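Local coordinates for protein 4-oxalocrotonate decarboxylase NahK (Pseudomonas putida, PDB 5D2J) that catalyses the decarboxylation of (3E)-2-oxohex-3-enedioate to 2-oxopent-4-enoate and carbon dioxide in aromatic hydrocarbon breakdown, and binds a divalent metal ion, at residues D49-I54 / S162-N167; L108-I113 / E154-D159; K112-I117 / T243-V248; P144-I149 / V256-L261. The protein carries 1 engineered substitution. All coordinates share one frame; numbering follows the deposited sequence.

Contact 1. Residues D49-I54 / S162-N167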
loop_
_atom_site.group_PDB
_atom_site.type_symbol
_atom_site.label_atom_id
_atom_site.label_comp_id
_atom_site.label_asym_id
_atom_site.label_seq_id
_atom_site.Cartn_x
_atom_site.Cartn_y
_atom_site.Cartn_z
ATOM N N ASP A 49 8.295 -11.014 9.116
ATOM C CA ASP A 49 8.975 -10.763 10.394
ATOM C C ASP A 49 9.741 -9.445 10.332
ATOM O O ASP A 49 9.663 -8.625 11.250
ATOM C CB ASP A 49 9.950 -11.902 10.754
ATOM C CG ASP A 49 9.246 -13.123 11.321
ATOM O OD1 ASP A 49 8.011 -13.062 11.534
ATOM O OD2 ASP A 49 9.926 -14.144 11.569
ATOM N N VAL A 50 10.475 -9.248 9.240
ATOM C CA VAL A 50 11.243 -8.020 9.054
ATOM C C VAL A 50 10.303 -6.814 8.960
ATOM O O VAL A 50 10.523 -5.802 9.623
ATOM C CB VAL A 50 12.151 -8.105 7.816
ATOM C CG1 VAL A 50 12.774 -6.748 7.503
ATOM C CG2 VAL A 50 13.242 -9.141 8.043
ATOM N N GLN A 51 9.244 -6.927 8.163
ATOM C CA GLN A 51 8.310 -5.819 8.007
ATOM C C GLN A 51 7.672 -5.418 9.343
ATOM O O GLN A 51 7.579 -4.225 9.664
ATOM C CB GLN A 51 7.215 -6.170 6.993
ATOM C CG GLN A 51 6.310 -4.984 6.667
ATOM C CD GLN A 51 5.028 -5.391 5.986
ATOM O OE1 GLN A 51 3.942 -5.318 6.583
ATOM N NE2 GLN A 51 5.128 -5.804 4.723
ATOM N N TRP A 52 7.233 -6.405 10.122
ATOM C CA TRP A 52 6.588 -6.099 11.396
ATOM C C TRP A 52 7.595 -5.530 12.396
ATOM O O TRP A 52 7.214 -4.797 13.316
ATOM C CB TRP A 52 5.868 -7.327 11.972
ATOM C CG TRP A 52 4.535 -7.610 11.321
ATOM C CD1 TRP A 52 4.314 -8.306 10.164
ATOM C CD2 TRP A 52 3.244 -7.193 11.790
ATOM N NE1 TRP A 52 2.959 -8.354 9.889
ATOM C CE2 TRP A 52 2.287 -7.675 10.873
ATOM C CE3 TRP A 52 2.810 -6.458 12.896
ATOM C CZ2 TRP A 52 0.917 -7.448 11.037
ATOM C CZ3 TRP A 52 1.449 -6.232 13.054
ATOM C CH2 TRP A 52 0.522 -6.721 12.128
ATOM N N GLU A 53 8.877 -5.849 12.218
ATOM C CA GLU A 53 9.903 -5.265 13.084
ATOM C C GLU A 53 10.145 -3.790 12.745
ATOM O O GLU A 53 10.343 -2.972 13.645
ATOM C CB GLU A 53 11.201 -6.079 13.030
ATOM C CG GLU A 53 12.432 -5.435 13.691
ATOM C CD GLU A 53 12.292 -5.145 15.176
ATOM O OE1 GLU A 53 11.371 -5.679 15.841
ATOM O OE2 GLU A 53 13.138 -4.374 15.687
ATOM N N ILE A 54 10.138 -3.460 11.453
ATOM C CA ILE A 54 10.203 -2.064 11.028
ATOM C C ILE A 54 9.001 -1.311 11.604
ATOM O O ILE A 54 9.137 -0.186 12.084
ATOM C CB ILE A 54 10.204 -1.940 9.490
ATOM C CG1 ILE A 54 11.496 -2.539 8.922
ATOM C CG2 ILE A 54 10.095 -0.486 9.060
ATOM C CD1 ILE A 54 11.590 -2.445 7.405
ATOM N N SER A 162 11.718 -9.721 -0.990
ATOM C CA SER A 162 12.402 -8.471 -0.681
ATOM C C SER A 162 11.406 -7.321 -0.552
ATOM O O SER A 162 11.532 -6.467 0.328
ATOM C CB SER A 162 13.450 -8.148 -1.749
ATOM O OG SER A 162 14.471 -9.129 -1.790
ATOM N N VAL A 163 10.406 -7.301 -1.426
ATOM C CA VAL A 163 9.415 -6.232 -1.407
ATOM C C VAL A 163 8.590 -6.241 -0.123
ATOM O O VAL A 163 8.330 -5.183 0.463
ATOM C CB VAL A 163 8.524 -6.293 -2.664
ATOM C CG1 VAL A 163 7.308 -5.377 -2.531
ATOM C CG2 VAL A 163 9.360 -5.922 -3.878
ATOM N N VAL A 164 8.198 -7.430 0.331
ATOM C CA VAL A 164 7.494 -7.536 1.613
ATOM C C VAL A 164 8.344 -6.988 2.755
ATOM O O VAL A 164 7.851 -6.252 3.611
ATOM C CB VAL A 164 7.077 -8.987 1.912
ATOM C CG1 VAL A 164 6.632 -9.131 3.361
ATOM C CG2 VAL A 164 5.952 -9.397 0.979
ATOM N N ALA A 165 9.625 -7.333 2.748
ATOM C CA ALA A 165 10.542 -6.885 3.791
ATOM C C ALA A 165 10.677 -5.360 3.787
ATOM O O ALA A 165 10.923 -4.750 4.828
ATOM C CB ALA A 165 11.895 -7.544 3.605
ATOM N N ASP A 166 10.507 -4.761 2.607
ATOM C CA ASP A 166 10.581 -3.307 2.412
ATOM C C ASP A 166 9.183 -2.670 2.513
ATOM O O ASP A 166 8.903 -1.617 1.929
ATOM C CB ASP A 166 11.253 -3.009 1.046
ATOM C CG ASP A 166 11.431 -1.511 0.761
ATOM O OD1 ASP A 166 11.813 -0.751 1.682
ATOM O OD2 ASP A 166 11.204 -1.095 -0.405
ATOM N N ASN A 167 8.304 -3.309 3.279
ATOM C CA ASN A 167 6.972 -2.770 3.566
ATOM C C ASN A 167 6.175 -2.458 2.300
ATOM O O ASN A 167 5.454 -1.462 2.236
ATOM C CB ASN A 167 7.063 -1.520 4.451
ATOM C CG ASN A 167 5.723 -1.130 5.049
ATOM O OD1 ASN A 167 4.888 -1.993 5.307
ATOM N ND2 ASN A 167 5.509 0.170 5.262
#
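V50 starts the contact between helix 44-60 and the last turn of helix 160-165, which ends in a Schellman motif with N167 as its C-prime residue of positive phi. The CG1 methyl of V50 packs on A165, 3.8 Å from its O and 4.1 Å from its CB. One residue on, the backbones come very close, with Q51 CA only 4.9 Å from A165 CA. The Q51 chain stands extended, CG anti to the backbone N (chi1 -173°), and this carries the amide along the helix end to V164. There NE2 gives a nearly straight hydrogen bond to V164 O, 3.0 Å long with 169° at the hydrogen, arriving off to one side of the carbonyl direction. V164 O also accepts N167 N of the Schellman motif, so two donors grip this buried carbonyl. The N167 side chain crosses that of Q51 at about a right angle, its OD1 3.5 Å from Q51 CD and the two amide planes 65° apart. Both amides also bond strand 87-92, Q51 NE2 to Y88 O and N167 OD1 to F90 N. The same turn borders the ligand pocket: V163 touches the bound hexanedioic acid. A turn further along helix 44-60, I54 completes the contact, with its CD1 methyl lying against the helix end 3.5 Å from A165 O.

Contact 2. Residues L108-I113 / E154-D159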
loop_
_atom_site.group_PDB
_atom_site.type_symbol
_atom_site.label_atom_id
_atom_site.label_comp_id
_atom_site.label_asym_id
_atom_site.label_seq_id
_atom_site.Cartn_x
_atom_site.Cartn_y
_atom_site.Cartn_z
ATOM N N LEU A 108 12.386 11.245 -1.480
ATOM C CA LEU A 108 11.996 10.029 -2.191
ATOM C C LEU A 108 13.123 9.589 -3.126
ATOM O O LEU A 108 13.956 10.403 -3.534
ATOM C CB LEU A 108 10.706 10.277 -2.978
ATOM C CG LEU A 108 9.540 10.785 -2.134
ATOM C CD1 LEU A 108 8.320 11.046 -2.995
ATOM C CD2 LEU A 108 9.212 9.794 -1.028
ATOM N N ILE A 109 13.158 8.302 -3.454
ATOM C CA ILE A 109 14.271 7.737 -4.224
ATOM C C ILE A 109 13.959 7.725 -5.720
ATOM O O ILE A 109 14.720 8.254 -6.534
ATOM C CB ILE A 109 14.579 6.306 -3.731
ATOM C CG1 ILE A 109 14.939 6.345 -2.244
ATOM C CG2 ILE A 109 15.694 5.673 -4.543
ATOM C CD1 ILE A 109 14.762 5.016 -1.511
ATOM N N HIS A 110 12.826 7.126 -6.070
ATOM C CA HIS A 110 12.391 7.055 -7.462
ATOM C C HIS A 110 10.892 6.798 -7.495
ATOM O O HIS A 110 10.443 5.723 -7.902
ATOM C CB HIS A 110 13.171 5.978 -8.239
ATOM C CG HIS A 110 13.342 4.683 -7.497
ATOM N ND1 HIS A 110 14.324 3.768 -7.817
ATOM C CD2 HIS A 110 12.661 4.152 -6.451
ATOM C CE1 HIS A 110 14.244 2.733 -6.995
ATOM N NE2 HIS A 110 13.243 2.943 -6.160
ATOM N N PRO A 111 10.106 7.803 -7.074
ATOM C CA PRO A 111 8.691 7.583 -6.757
ATOM C C PRO A 111 7.781 7.437 -7.963
ATOM O O PRO A 111 8.073 7.950 -9.050
ATOM C CB PRO A 111 8.315 8.848 -5.978
ATOM C CG PRO A 111 9.210 9.909 -6.563
ATOM C CD PRO A 111 10.525 9.189 -6.782
ATOM N N LYS A 112 6.683 6.720 -7.751
ATOM C CA LYS A 112 5.616 6.605 -8.734
ATOM C C LYS A 112 4.302 6.766 -8.001
ATOM O O LYS A 112 4.245 6.581 -6.787
ATOM C CB LYS A 112 5.627 5.226 -9.394
ATOM C CG LYS A 112 6.818 4.939 -10.275
ATOM C CD LYS A 112 6.664 3.579 -10.931
ATOM C CE LYS A 112 7.970 3.120 -11.548
ATOM N NZ LYS A 112 7.779 1.850 -12.292
ATOM N N ILE A 113 3.236 7.083 -8.732
ATOM C CA ILE A 113 1.925 7.190 -8.104
ATOM C C ILE A 113 0.921 6.208 -8.717
ATOM O O ILE A 113 1.032 5.860 -9.885
ATOM C CB ILE A 113 1.379 8.620 -8.188
ATOM C CG1 ILE A 113 1.323 9.072 -9.645
ATOM C CG2 ILE A 113 2.253 9.570 -7.366
ATOM C CD1 ILE A 113 0.626 10.393 -9.824
ATOM N N GLU A 154 17.226 -0.725 -5.743
ATOM C CA GLU A 154 17.678 0.021 -6.913
ATOM C C GLU A 154 17.016 -0.457 -8.192
ATOM O O GLU A 154 16.809 -1.662 -8.375
ATOM C CB GLU A 154 19.194 -0.064 -7.097
ATOM C CG GLU A 154 19.670 0.829 -8.243
ATOM C CD GLU A 154 20.991 0.409 -8.836
ATOM O OE1 GLU A 154 21.949 0.175 -8.069
ATOM O OE2 GLU A 154 21.071 0.323 -10.080
ATOM N N ASN A 155 16.686 0.504 -9.058
ATOM C CA ASN A 155 16.160 0.254 -10.397
ATOM C C ASN A 155 15.014 -0.738 -10.399
ATOM O O ASN A 155 14.769 -1.416 -11.396
ATOM C CB ASN A 155 17.275 -0.208 -11.342
ATOM C CG ASN A 155 18.192 0.928 -11.760
ATOM O OD1 ASN A 155 17.832 2.102 -11.654
ATOM N ND2 ASN A 155 19.378 0.585 -12.248
ATOM N N PHE A 156 14.332 -0.821 -9.260
ATOM C CA PHE A 156 13.234 -1.756 -9.068
ATOM C C PHE A 156 13.683 -3.198 -9.330
ATOM O O PHE A 156 12.881 -4.056 -9.707
ATOM C CB PHE A 156 12.034 -1.335 -9.924
ATOM C CG PHE A 156 11.733 0.139 -9.841
ATOM C CD1 PHE A 156 11.148 0.678 -8.700
ATOM C CD2 PHE A 156 12.058 0.989 -10.890
ATOM C CE1 PHE A 156 10.879 2.036 -8.615
ATOM C CE2 PHE A 156 11.791 2.349 -10.813
ATOM C CZ PHE A 156 11.201 2.874 -9.674
ATOM N N LYS A 157 14.978 -3.445 -9.122
ATOM C CA LYS A 157 15.553 -4.784 -9.205
ATOM C C LYS A 157 15.257 -5.553 -7.925
ATOM O O LYS A 157 16.086 -5.577 -7.012
ATOM C CB LYS A 157 17.073 -4.717 -9.381
ATOM C CG LYS A 157 17.558 -4.131 -10.692
ATOM C CD LYS A 157 18.950 -4.679 -11.029
ATOM C CE LYS A 157 19.845 -3.626 -11.669
ATOM N NZ LYS A 157 19.255 -3.087 -12.925
ATOM N N PHE A 158 14.093 -6.194 -7.860
ATOM C CA PHE A 158 13.698 -6.895 -6.644
ATOM C C PHE A 158 12.974 -8.238 -6.863
ATOM O O PHE A 158 12.964 -8.775 -7.971
ATOM C CB PHE A 158 12.870 -5.967 -5.749
ATOM C CG PHE A 158 11.750 -5.251 -6.461
ATOM C CD1 PHE A 158 10.835 -5.947 -7.241
ATOM C CD2 PHE A 158 11.590 -3.879 -6.309
ATOM C CE1 PHE A 158 9.798 -5.287 -7.879
ATOM C CE2 PHE A 158 10.552 -3.212 -6.938
ATOM C CZ PHE A 158 9.655 -3.916 -7.728
ATOM N N ASP A 159 12.405 -8.781 -5.785
ATOM C CA ASP A 159 11.530 -9.957 -5.840
ATOM C C ASP A 159 10.456 -9.771 -4.756
ATOM O O ASP A 159 10.590 -8.869 -3.936
ATOM C CB ASP A 159 12.334 -11.269 -5.703
ATOM C CG ASP A 159 13.215 -11.320 -4.456
ATOM O OD1 ASP A 159 12.869 -10.720 -3.427
ATOM O OD2 ASP A 159 14.261 -12.003 -4.503
#
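H110 and N155 mark the nearest backbone approach, yet their CA atoms stay 8.3 Å apart, so side chains make most of this surface contact. It is built from a face-to-face aromatic stack and a cation-pi interaction on the two faces of one ring. One partner is the run into strand 112-121; the other is the loop between strand 139-149 and helix 160-165. In that loop N155 and F156 both take positive phi, K157 N returns to E154 O with a 2.7 Å hydrogen bond, and F156 is presented toward the strand.

The H110 and F156 rings arrive from opposite directions and lie with centroids 4.1 Å apart and planes 27° from parallel. F156 CE1 sits over the centre of the imidazole, while I109 CG2 covers the other imidazole face. A chi1 of 44° puts the H110 ring between its own backbone N and carbonyl carbon, and NE2 is held by a hydrogen bond to S151 O, which should restrict rotation of the ring. On the far face of F156 the extended K112 chain brings NZ to 4.5 Å from the ring centroid, 17° off the normal, with CE 3.7 Å from F156 CZ. The phenyl edge is met as well: H110 O lies in the ring plane, 3.4 Å from F156 CZ. The loop reaches the active site through F158, which touches the bound hexanedioic acid and whose ring centre is covered by F156 O, 3.4 Å above the plane.

Contact 3. Residues K112-I117 / T243-V248. With MG (magnesium ion), chain C; 0L1 (hexanedioic acid), chain E.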
loop_
_atom_site.group_PDB
_atom_site.type_symbol
_atom_site.label_atom_id
_atom_site.label_comp_id
_atom_site.label_asym_id
_atom_site.label_seq_id
_atom_site.Cartn_x
_atom_site.Cartn_y
_atom_site.Cartn_z
ATOM N N LYS A 112 6.683 6.720 -7.751
ATOM C CA LYS A 112 5.616 6.605 -8.734
ATOM C C LYS A 112 4.302 6.766 -8.001
ATOM O O LYS A 112 4.245 6.581 -6.787
ATOM C CB LYS A 112 5.627 5.226 -9.394
ATOM C CG LYS A 112 6.818 4.939 -10.275
ATOM C CD LYS A 112 6.664 3.579 -10.931
ATOM C CE LYS A 112 7.970 3.120 -11.548
ATOM N NZ LYS A 112 7.779 1.850 -12.292
ATOM N N ILE A 113 3.236 7.083 -8.732
ATOM C CA ILE A 113 1.925 7.190 -8.104
ATOM C C ILE A 113 0.921 6.208 -8.717
ATOM O O ILE A 113 1.032 5.860 -9.885
ATOM C CB ILE A 113 1.379 8.620 -8.188
ATOM C CG1 ILE A 113 1.323 9.072 -9.645
ATOM C CG2 ILE A 113 2.253 9.570 -7.366
ATOM C CD1 ILE A 113 0.626 10.393 -9.824
ATOM N N GLU A 114 -0.032 5.762 -7.898
ATOM C CA GLU A 114 -1.099 4.838 -8.291
ATOM C C GLU A 114 -2.370 5.405 -7.698
ATOM O O GLU A 114 -2.369 5.813 -6.536
ATOM C CB GLU A 114 -0.948 3.476 -7.604
ATOM C CG GLU A 114 0.339 2.713 -7.768
ATOM C CD GLU A 114 0.298 1.393 -7.002
ATOM O OE1 GLU A 114 0.368 1.404 -5.742
ATOM O OE2 GLU A 114 0.175 0.341 -7.661
ATOM N N ALA A 115 -3.465 5.385 -8.452
ATOM C CA ALA A 115 -4.765 5.755 -7.872
ATOM C C ALA A 115 -5.425 4.531 -7.237
ATOM O O ALA A 115 -5.382 3.441 -7.805
ATOM C CB ALA A 115 -5.666 6.341 -8.926
ATOM N N GLU A 116 -6.005 4.697 -6.047
ATOM C CA GLU A 116 -6.623 3.588 -5.329
ATOM C C GLU A 116 -7.896 4.073 -4.657
ATOM O O GLU A 116 -8.189 5.276 -4.662
ATOM C CB GLU A 116 -5.660 3.015 -4.275
ATOM C CG GLU A 116 -4.231 2.838 -4.789
ATOM C CD GLU A 116 -3.397 1.859 -3.982
ATOM O OE1 GLU A 116 -3.925 1.244 -3.033
ATOM O OE2 GLU A 116 -2.203 1.692 -4.322
ATOM N N ILE A 117 -8.658 3.142 -4.085
ATOM C CA ILE A 117 -9.783 3.517 -3.232
ATOM C C ILE A 117 -9.531 2.882 -1.872
ATOM O O ILE A 117 -9.105 1.724 -1.784
ATOM C CB ILE A 117 -11.172 3.127 -3.842
ATOM C CG1 ILE A 117 -12.314 3.764 -3.039
ATOM C CG2 ILE A 117 -11.348 1.604 -3.959
ATOM C CD1 ILE A 117 -12.359 5.289 -3.154
ATOM N N THR A 243 -5.108 2.182 -11.135
ATOM C CA THR A 243 -4.382 2.590 -12.330
ATOM C C THR A 243 -2.958 2.042 -12.288
ATOM O O THR A 243 -2.458 1.650 -11.229
ATOM C CB THR A 243 -4.332 4.131 -12.481
ATOM O OG1 THR A 243 -3.595 4.702 -11.392
ATOM C CG2 THR A 243 -5.735 4.721 -12.494
ATOM N N ALA A 244 -2.312 2.003 -13.448
ATOM C CA ALA A 244 -0.910 1.626 -13.520
ATOM C C ALA A 244 -0.109 2.703 -12.798
ATOM O O ALA A 244 -0.570 3.843 -12.681
ATOM C CB ALA A 244 -0.472 1.509 -14.970
ATOM N N ALA A 245 1.075 2.353 -12.294
ATOM C CA ALA A 245 1.910 3.324 -11.587
ATOM C C ALA A 245 2.638 4.257 -12.565
ATOM O O ALA A 245 3.097 3.827 -13.621
ATOM C CB ALA A 245 2.895 2.614 -10.683
ATOM N N VAL A 246 2.740 5.532 -12.201
ATOM C CA VAL A 246 3.267 6.572 -13.085
ATOM C C VAL A 246 4.388 7.319 -12.373
ATOM O O VAL A 246 4.208 7.742 -11.233
ATOM C CB VAL A 246 2.153 7.570 -13.436
ATOM C CG1 VAL A 246 2.713 8.770 -14.191
ATOM C CG2 VAL A 246 1.066 6.885 -14.250
ATOM N N PRO A 247 5.559 7.472 -13.023
ATOM C CA PRO A 247 6.641 8.220 -12.363
ATOM C C PRO A 247 6.258 9.677 -12.088
ATOM O O PRO A 247 5.540 10.291 -12.884
ATOM C CB PRO A 247 7.775 8.184 -13.395
ATOM C CG PRO A 247 7.464 7.015 -14.280
ATOM C CD PRO A 247 5.966 6.964 -14.345
ATOM N N VAL A 248 6.732 10.216 -10.967
ATOM C CA VAL A 248 6.559 11.632 -10.662
ATOM C C VAL A 248 7.896 12.260 -10.289
ATOM O O VAL A 248 8.799 11.589 -9.764
ATOM C CB VAL A 248 5.549 11.854 -9.521
ATOM C CG1 VAL A 248 4.141 11.564 -9.998
ATOM C CG2 VAL A 248 5.907 10.988 -8.327
HETATM MG MG MG C . -0.530 0.530 -3.963
HETATM O O1 0L1 E . 1.041 -2.470 -5.155
HETATM C C2 0L1 E . 1.671 -1.865 -4.242
HETATM O O2 0L1 E . 1.152 -0.854 -3.693
HETATM C C3 0L1 E . 3.039 -2.353 -3.808
HETATM C C4 0L1 E . 3.952 -2.495 -5.012
HETATM C C5 0L1 E . 5.336 -2.879 -4.537
HETATM C C6 0L1 E . 6.248 -3.189 -5.709
HETATM C C7 0L1 E . 6.681 -1.923 -6.421
HETATM O O4 0L1 E . 7.363 -1.058 -5.807
HETATM O O3 0L1 E . 6.381 -1.735 -7.635
HETATM O O HOH W 1 -0.809 -0.119 -10.073
HETATM O O HOH W 2 -1.074 -1.028 -5.358
HETATM O O HOH W 3 -1.799 -0.236 -2.371
#
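E114 OE2 accepts hydrogen bonds from two waters, and one of them ties it to T243: that water donates to E114 OE2 at 2.6 Å and to T243 O at 2.7 Å. The second bond to OE2 is weak and comes from a water on the magnesium ion. The other carboxylate oxygen, E114 OE1, binds the magnesium ion directly at 2.2 Å. E116 OE2, the hexanedioic acid atom O2, two waters and E147 OE1 complete its six oxygen ligands.

Next along the strand, A115 N makes a nearly straight bond (170°) to T243 OG1, 3.0 Å away; chi1 of 64° swings the hydroxyl toward that N-H. Beyond T243 the chains become an antiparallel pair, with I113 N bonded to V246 O at 2.8 Å and V246 N to I113 O at 2.9 Å. I113 O also receives a CA-H...O contact from A245. On the side of I113 the packing is apolar: its CD1 meets V248 CG1 at 3.7 Å, the two side chains crossing at about a right angle. On the side of K112 and E114, K112 CD and E114 CG both rest on the A245 methyl.

Strand 112-121 is thus two-sided. E114 and E116 point into the metal site beside strand 139-149, whereas I113 and A115 pack on strands 253-258 and 191-196 of the second sheet.

Contact 4. Residues P144-I149 / V256-L261. With MG (magnesium ion), chain C.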
loop_
_atom_site.group_PDB
_atom_site.type_symbol
_atom_site.label_atom_id
_atom_site.label_comp_id
_atom_site.label_asym_id
_atom_site.label_seq_id
_atom_site.Cartn_x
_atom_site.Cartn_y
_atom_site.Cartn_z
ATOM N N PRO A 144 -11.130 8.268 -1.561
ATOM C CA PRO A 144 -10.241 8.353 -2.731
ATOM C C PRO A 144 -8.804 8.621 -2.285
ATOM O O PRO A 144 -8.550 9.558 -1.512
ATOM C CB PRO A 144 -10.807 9.544 -3.510
ATOM C CG PRO A 144 -12.294 9.520 -3.174
ATOM C CD PRO A 144 -12.314 9.138 -1.698
ATOM N N THR A 145 -7.871 7.790 -2.745
ATOM C CA THR A 145 -6.502 7.835 -2.238
ATOM C C THR A 145 -5.510 7.608 -3.366
ATOM O O THR A 145 -5.682 6.702 -4.185
ATOM C CB THR A 145 -6.267 6.737 -1.183
ATOM O OG1 THR A 145 -7.267 6.823 -0.155
ATOM C CG2 THR A 145 -4.875 6.884 -0.549
ATOM N N VAL A 146 -4.468 8.431 -3.414
ATOM C CA VAL A 146 -3.391 8.216 -4.372
ATOM C C VAL A 146 -2.175 7.763 -3.583
ATOM O O VAL A 146 -1.762 8.446 -2.637
ATOM C CB VAL A 146 -3.050 9.504 -5.131
ATOM C CG1 VAL A 146 -1.835 9.290 -6.055
ATOM C CG2 VAL A 146 -4.255 9.968 -5.926
ATOM N N GLU A 147 -1.613 6.605 -3.933
ATOM C CA GLU A 147 -0.414 6.146 -3.236
ATOM C C GLU A 147 0.821 6.645 -3.950
ATOM O O GLU A 147 0.857 6.702 -5.177
ATOM C CB GLU A 147 -0.317 4.617 -3.132
ATOM C CG GLU A 147 0.745 4.204 -2.085
ATOM C CD GLU A 147 0.884 2.709 -1.850
ATOM O OE1 GLU A 147 0.333 1.907 -2.630
ATOM O OE2 GLU A 147 1.574 2.334 -0.875
ATOM N N VAL A 148 1.834 7.009 -3.178
ATOM C CA VAL A 148 3.143 7.230 -3.753
ATOM C C VAL A 148 3.940 6.013 -3.324
ATOM O O VAL A 148 4.138 5.801 -2.129
ATOM C CB VAL A 148 3.804 8.508 -3.200
ATOM C CG1 VAL A 148 5.168 8.735 -3.866
ATOM C CG2 VAL A 148 2.890 9.720 -3.405
ATOM N N ILE A 149 4.356 5.186 -4.286
ATOM C CA ILE A 149 5.192 4.022 -3.980
ATOM C C ILE A 149 6.644 4.309 -4.347
ATOM O O ILE A 149 6.932 5.056 -5.289
ATOM C CB ILE A 149 4.722 2.732 -4.681
ATOM C CG1 ILE A 149 4.459 2.975 -6.166
ATOM C CG2 ILE A 149 3.483 2.160 -3.979
ATOM C CD1 ILE A 149 4.245 1.692 -6.970
ATOM N N VAL A 256 -6.422 13.411 -9.750
ATOM C CA VAL A 256 -7.089 12.148 -10.036
ATOM C C VAL A 256 -8.591 12.281 -9.789
ATOM O O VAL A 256 -9.022 12.609 -8.684
ATOM C CB VAL A 256 -6.503 10.992 -9.205
ATOM C CG1 VAL A 256 -7.115 9.677 -9.654
ATOM C CG2 VAL A 256 -4.986 10.951 -9.369
ATOM N N ARG A 257 -9.380 12.028 -10.825
ATOM C CA ARG A 257 -10.826 12.202 -10.739
ATOM C C ARG A 257 -11.502 10.871 -10.459
ATOM O O ARG A 257 -11.258 9.878 -11.147
ATOM C CB ARG A 257 -11.362 12.815 -12.035
ATOM C CG ARG A 257 -10.609 14.069 -12.453
ATOM C CD ARG A 257 -11.240 14.742 -13.664
ATOM N NE ARG A 257 -10.386 15.822 -14.148
ATOM C CZ ARG A 257 -10.311 17.021 -13.579
ATOM N NH1 ARG A 257 -11.053 17.299 -12.514
ATOM N NH2 ARG A 257 -9.496 17.941 -14.074
ATOM N N TYR A 258 -12.339 10.863 -9.429
ATOM C CA TYR A 258 -13.063 9.673 -9.016
ATOM C C TYR A 258 -14.525 9.868 -9.336
ATOM O O TYR A 258 -15.135 10.831 -8.880
ATOM C CB TYR A 258 -12.877 9.442 -7.513
ATOM C CG TYR A 258 -11.495 8.950 -7.137
ATOM C CD1 TYR A 258 -10.395 9.807 -7.155
ATOM C CD2 TYR A 258 -11.291 7.627 -6.764
ATOM C CE1 TYR A 258 -9.136 9.349 -6.819
ATOM C CE2 TYR A 258 -10.037 7.163 -6.424
ATOM C CZ TYR A 258 -8.962 8.021 -6.455
ATOM O OH TYR A 258 -7.707 7.547 -6.112
ATOM N N GLN A 259 -15.071 8.962 -10.145
ATOM C CA GLN A 259 -16.464 9.032 -10.582
ATOM C C GLN A 259 -17.410 9.264 -9.404
ATOM O O GLN A 259 -17.516 8.424 -8.496
ATOM C CB GLN A 259 -16.828 7.751 -11.336
ATOM C CG GLN A 259 -18.228 7.726 -11.933
ATOM C CD GLN A 259 -18.662 6.319 -12.244
ATOM O OE1 GLN A 259 -18.055 5.360 -11.763
ATOM N NE2 GLN A 259 -19.717 6.177 -13.039
ATOM N N GLY A 260 -18.070 10.422 -9.409
ATOM C CA GLY A 260 -19.038 10.766 -8.378
ATOM C C GLY A 260 -18.459 11.116 -7.016
ATOM O O GLY A 260 -19.207 11.353 -6.064
ATOM N N LEU A 261 -17.134 11.156 -6.916
ATOM C CA LEU A 261 -16.480 11.406 -5.631
ATOM C C LEU A 261 -15.424 12.510 -5.676
ATOM O O LEU A 261 -14.531 12.551 -4.822
ATOM C CB LEU A 261 -15.851 10.117 -5.075
ATOM C CG LEU A 261 -16.799 8.981 -4.676
ATOM C CD1 LEU A 261 -15.993 7.757 -4.253
ATOM C CD2 LEU A 261 -17.740 9.405 -3.560
HETATM MG MG MG C . -0.530 0.530 -3.963
HETATM O O HOH W 3 -1.799 -0.236 -2.371
HETATM O O HOH W 2 -1.074 -1.028 -5.358
#
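P144 and Y258 join two packed beta sheets, strand 139-149 of the sheet that carries the metal site and strand 253-258 of the five-stranded one. The short strands run near-antiparallel, at 150°, with axes 8.6 Å apart, and they meet through side chains.

The apolar contacts are led by a CH-pi interaction. P144 CB stands over the centre of the Y258 ring, 3.5 Å from the centroid and just 4° off the normal. P144 CG, next along the ring, meets L261 CB at 4.1 Å; a type II turn from Y258 to L261, closed by L261 N bonding Y258 O and with G260 at positive phi, brings the leucine back to the proline. Further along the strands, V146 CG2 and V256 CG2 touch methyl to methyl at 3.7 Å.

Among polar groups, the Y258 hydroxyl passes beside strand 139-149 and is hydrogen-bonded to E116 O on the neighbouring strand 112-121, so the buried phenol is satisfied there.

Metal binding occupies the other side of the strand. Next to V146, E147 extends its chain with CG anti to the backbone N (chi1 -165°); OE2 forms a salt bridge with K69 NZ, and OE1 binds the magnesium ion at 2.1 Å.

Contacts 2 and 3 both use strand 112-121 and share K112 and I113; contact 4 lies on the neighbouring strand 139-149, tied to contact 2 by a probable bond of 2.9 Å from I149 N to K112 O. Contacts 3 and 4, centres 9 Å apart, jointly hold the magnesium ion; E116 N also lies 2.8 Å from T145 O. Contact 1 lies across the chain's centre from contacts 3 and 4, its centre 22 Å from that of contact 3, and borders the ligand pocket. The hexanedioic acid bridges this gap, binding the metal at one end and touching V163 of contact 1 and F158 of contact 2; V163 CG2 and F158 CG pack against each other at 3.6 Å.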